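Side-chain contacts in fructose-1,6-bisphosphatase/inositol-1-monophosphatase (Thermotoga maritima, PDB 2P3N), which removes phosphate from inositol monophosphates and fructose 1,6-bisphosphate with the help of magnesium, working as a homotetramer with broad substrate specificity: residues Arg12-Leu17 against Arg47-Glu52; Glu52-Lys55 against Asn61-Ala64. All coordinates share one frame; numbering follows the deposited sequence.

Contact 1 of 2, residues Arg12-Leu17 against Arg47-Glu52; sequences RKVGHL and RMIVDE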
# COMPACT_ATOMS: atom_id res chain seq x y z
N ARG A 12 -7.09 12.68 -2.82
CA ARG A 12 -6.58 11.36 -3.13
C ARG A 12 -6.05 11.31 -4.55
O ARG A 12 -5.09 10.61 -4.82
CB ARG A 12 -7.65 10.30 -2.90
CG ARG A 12 -7.71 9.81 -1.46
CD ARG A 12 -8.85 8.84 -1.20
NE ARG A 12 -8.75 8.29 0.14
CZ ARG A 12 -9.62 7.43 0.67
NH1 ARG A 12 -10.66 7.00 -0.03
NH2 ARG A 12 -9.43 6.98 1.91
N LYS A 13 -6.67 12.07 -5.44
CA LYS A 13 -6.26 12.12 -6.83
C LYS A 13 -4.97 12.95 -6.96
O LYS A 13 -3.98 12.52 -7.56
CB LYS A 13 -7.37 12.73 -7.68
CG LYS A 13 -7.14 12.69 -9.19
CD LYS A 13 -8.06 13.69 -9.88
CE LYS A 13 -8.00 13.62 -11.41
NZ LYS A 13 -8.67 12.40 -11.97
N VAL A 14 -4.99 14.14 -6.39
CA VAL A 14 -3.84 15.02 -6.43
C VAL A 14 -2.65 14.35 -5.74
O VAL A 14 -1.50 14.52 -6.15
CB VAL A 14 -4.15 16.36 -5.75
CG1 VAL A 14 -2.95 17.28 -5.83
CG2 VAL A 14 -5.36 17.01 -6.42
N GLY A 15 -2.93 13.58 -4.70
CA GLY A 15 -1.86 12.90 -3.98
C GLY A 15 -0.95 12.13 -4.91
O GLY A 15 0.25 12.02 -4.67
N HIS A 16 -1.53 11.59 -5.99
CA HIS A 16 -0.76 10.81 -6.95
C HIS A 16 0.19 11.66 -7.79
O HIS A 16 1.25 11.19 -8.20
CB HIS A 16 -1.70 10.04 -7.87
CG HIS A 16 -2.45 8.95 -7.17
ND1 HIS A 16 -1.82 7.85 -6.62
CD2 HIS A 16 -3.77 8.81 -6.90
CE1 HIS A 16 -2.72 7.08 -6.05
NE2 HIS A 16 -3.91 7.63 -6.20
N LEU A 17 -0.19 12.91 -8.05
CA LEU A 17 0.66 13.79 -8.82
C LEU A 17 1.88 14.08 -7.98
O LEU A 17 2.98 14.22 -8.51
CB LEU A 17 -0.06 15.10 -9.13
CG LEU A 17 0.89 16.22 -9.51
CD1 LEU A 17 1.47 15.94 -10.88
CD2 LEU A 17 0.17 17.55 -9.49
N ARG A 47 -2.92 24.29 -8.09
CA ARG A 47 -3.73 24.63 -9.27
C ARG A 47 -4.74 23.53 -9.47
O ARG A 47 -5.94 23.79 -9.65
CB ARG A 47 -2.87 24.75 -10.53
CG ARG A 47 -1.87 25.89 -10.54
CD ARG A 47 -1.30 26.10 -11.94
NE ARG A 47 -0.10 26.93 -11.95
CZ ARG A 47 1.11 26.51 -11.59
NH1 ARG A 47 1.28 25.26 -11.19
NH2 ARG A 47 2.14 27.34 -11.63
N MET A 48 -4.25 22.30 -9.44
CA MET A 48 -5.11 21.15 -9.62
C MET A 48 -6.30 21.23 -8.66
O MET A 48 -7.46 21.07 -9.08
CB MET A 48 -4.30 19.86 -9.39
CG MET A 48 -5.02 18.61 -9.87
SD MET A 48 -3.95 17.20 -10.23
CE MET A 48 -3.74 17.34 -12.01
N ILE A 49 -6.03 21.51 -7.39
CA ILE A 49 -7.08 21.60 -6.38
C ILE A 49 -8.00 22.82 -6.58
O ILE A 49 -9.21 22.67 -6.74
CB ILE A 49 -6.47 21.66 -4.94
CG1 ILE A 49 -5.69 20.37 -4.64
CG2 ILE A 49 -7.59 21.83 -3.91
CD1 ILE A 49 -4.91 20.42 -3.32
N VAL A 50 -7.40 24.01 -6.55
CA VAL A 50 -8.13 25.27 -6.71
C VAL A 50 -9.06 25.28 -7.91
O VAL A 50 -10.14 25.86 -7.85
CB VAL A 50 -7.16 26.43 -6.87
CG1 VAL A 50 -7.91 27.66 -7.36
CG2 VAL A 50 -6.46 26.71 -5.54
N ASP A 51 -8.61 24.67 -8.99
CA ASP A 51 -9.40 24.61 -10.21
C ASP A 51 -10.67 23.78 -10.05
O ASP A 51 -11.71 24.13 -10.61
CB ASP A 51 -8.57 24.02 -11.34
CG ASP A 51 -7.62 25.02 -11.93
OD1 ASP A 51 -7.46 26.11 -11.32
OD2 ASP A 51 -7.03 24.72 -12.99
N GLU A 52 -10.59 22.67 -9.32
CA GLU A 52 -11.76 21.83 -9.12
C GLU A 52 -12.76 22.49 -8.19
O GLU A 52 -13.98 22.36 -8.37
CB GLU A 52 -11.37 20.46 -8.57
CG GLU A 52 -10.96 19.46 -9.64
CD GLU A 52 -12.12 19.00 -10.49
OE1 GLU A 52 -12.93 18.17 -10.03
OE2 GLU A 52 -12.23 19.49 -11.64
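The backbone bond from Asp51 N to Arg47 O, 2.9 Å long, spans the turn that carries Met48 and Ile49, the two residues that meet Val14 across this contact. The two segments belong to helices 2-21 and 40-56, a nearly antiparallel pair packed against the large mixed sheet of the inositol monophosphatase fold. Their axes run at 156° and stay 10.4 Å apart at closest approach; the close contacts across the gap are all between apolar side chains. Val14 CG2 does most of the touching: it meets Met48 CG at 3.8 Å and, equally close, Ile49 CG1. Ile49 lies roughly perpendicular to Val14, whereas Met48 and Val14 pass alongside one another, pointing opposite ways. The branched residues suit the side nearer the sheet, where both rest on Ile96 and Ile49 also reaches Ile78. Methionine is long and flexible enough to span toward the other helix farther out: with CG anti to the backbone N (chi1 -167°), the chain extends to SD, then turns at chi3 (-96°), carrying CE away from Val14. Leu17 continues the apolar ridge one turn later and also packs on Ile20 of the second subunit, whose carbonyl O accepts a hydrogen bond from Lys13 NZ. Leu17 CD2 lies 4.2 Å from Met48 SD.

Contact 2 of 2, residues Glu52-Lys55 against Asn61-Ala64; sequences EIRK and NIMA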
# COMPACT_ATOMS: atom_id res chain seq x y z
N GLU A 52 -10.59 22.67 -9.32
CA GLU A 52 -11.76 21.83 -9.12
C GLU A 52 -12.76 22.49 -8.19
O GLU A 52 -13.98 22.36 -8.37
CB GLU A 52 -11.37 20.46 -8.57
CG GLU A 52 -10.96 19.46 -9.64
CD GLU A 52 -12.12 19.00 -10.49
OE1 GLU A 52 -12.93 18.17 -10.03
OE2 GLU A 52 -12.23 19.49 -11.64
N ILE A 53 -12.24 23.18 -7.18
CA ILE A 53 -13.11 23.86 -6.25
C ILE A 53 -13.80 24.99 -7.02
O ILE A 53 -15.03 25.09 -7.02
CB ILE A 53 -12.32 24.42 -5.07
CG1 ILE A 53 -11.78 23.27 -4.22
CG2 ILE A 53 -13.21 25.30 -4.23
CD1 ILE A 53 -10.99 23.72 -3.01
N ARG A 54 -13.00 25.81 -7.70
CA ARG A 54 -13.53 26.92 -8.49
C ARG A 54 -14.59 26.45 -9.48
O ARG A 54 -15.50 27.19 -9.86
CB ARG A 54 -12.40 27.63 -9.25
CG ARG A 54 -11.45 28.45 -8.38
CD ARG A 54 -11.96 29.89 -8.19
NE ARG A 54 -11.14 30.69 -7.27
CZ ARG A 54 -9.87 31.01 -7.46
NH1 ARG A 54 -9.22 30.61 -8.55
NH2 ARG A 54 -9.23 31.75 -6.56
N LYS A 55 -14.48 25.19 -9.89
CA LYS A 55 -15.40 24.61 -10.85
C LYS A 55 -16.73 24.19 -10.24
O LYS A 55 -17.78 24.47 -10.81
CB LYS A 55 -14.73 23.42 -11.52
CG LYS A 55 -15.63 22.64 -12.45
CD LYS A 55 -14.83 21.52 -13.10
CE LYS A 55 -15.66 20.68 -14.05
NZ LYS A 55 -14.85 19.53 -14.56
N ASN A 61 -14.95 31.40 -1.70
CA ASN A 61 -13.56 31.83 -1.63
C ASN A 61 -12.53 30.78 -1.32
O ASN A 61 -12.84 29.72 -0.78
CB ASN A 61 -13.44 32.99 -0.64
CG ASN A 61 -14.11 34.25 -1.15
OD1 ASN A 61 -15.33 34.38 -1.11
ND2 ASN A 61 -13.30 35.18 -1.66
N ILE A 62 -11.29 31.09 -1.68
CA ILE A 62 -10.17 30.18 -1.48
C ILE A 62 -9.02 30.89 -0.80
O ILE A 62 -8.70 32.03 -1.11
CB ILE A 62 -9.64 29.61 -2.83
CG1 ILE A 62 -10.58 28.53 -3.35
CG2 ILE A 62 -8.23 29.08 -2.65
CD1 ILE A 62 -10.05 27.77 -4.53
N MET A 63 -8.40 30.20 0.15
CA MET A 63 -7.25 30.74 0.83
C MET A 63 -6.27 29.59 0.73
O MET A 63 -6.42 28.57 1.40
CB MET A 63 -7.56 31.06 2.29
CG MET A 63 -6.50 31.93 2.94
SD MET A 63 -5.99 31.33 4.55
CE MET A 63 -7.47 31.68 5.46
N ALA A 64 -5.29 29.75 -0.15
CA ALA A 64 -4.29 28.72 -0.38
C ALA A 64 -2.89 29.24 -0.04
O ALA A 64 -2.54 30.38 -0.37
CB ALA A 64 -4.36 28.24 -1.85
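Ile62 reaches across from the strand with one methyl, CD1, and sets it against two consecutive residues of the helix. Ile62 CD1 lies 4.0 Å from Ile53 CG2, while Arg54 NE comes to 4.1 Å of it from a different direction. The arginine presents a face of its guanidinium to this methyl, which stands 4.0 Å above the plane but displaced toward the rim, so the meeting is one of van der Waals packing over a flat group. Isoleucine suits the strand position because its long branch is extended (chi2 -171°) and delivers CD1 well beyond the backbone, bridging an 8.4 Å separation between Arg54 CA and Ile62 CA. Arginine suits this exposed position: its aliphatic stem adds to the apolar cover while its charged end stays near the surface, and the bend at chi2 (-88°) lets the chain fold over Ile62.

Around this pair, Ile68 packs on both Arg54 and Ile62, and Ile53 is backed by Phe6 and Ile78. Glu70 ties the region together: its OE1 accepts a hydrogen bond from Ile62 N, and its OE2 forms a long, weak ion pair with Arg54 NH2. Backbone bonds from Asn61 and Met63 join strand 61-64 to its parallel neighbour, strand 74-79. The whole is a helix-on-sheet packing in the inositol monophosphatase fold, with helix 40-56 lying against 61-64, an edge strand of the chain's large mixed sheet.

How the contacts relate
Helix 40-56 joins the two contacts: contact 1 uses Met48 and Ile49 toward helix 2-21, contact 2 uses Ile53 and Arg54 toward strand 61-64, and Glu52 belongs to both ranges. Their centres are 11 Å apart, and they meet directly where Val50 CG1 packs 3.5 Å from Ile62 CD1, making one continuous apolar layer beside the sheet. Neither contact supplies a metal ligand. From side chain to bound magnesium ion the distance is about 10 Å for Ile49 and about 13 Å for Ile62. Strand 61-64 leads straight into the magnesium ligand Glu65, while Ile78, which touches Ile49 and Ile53, immediately precedes the ligand Asp79.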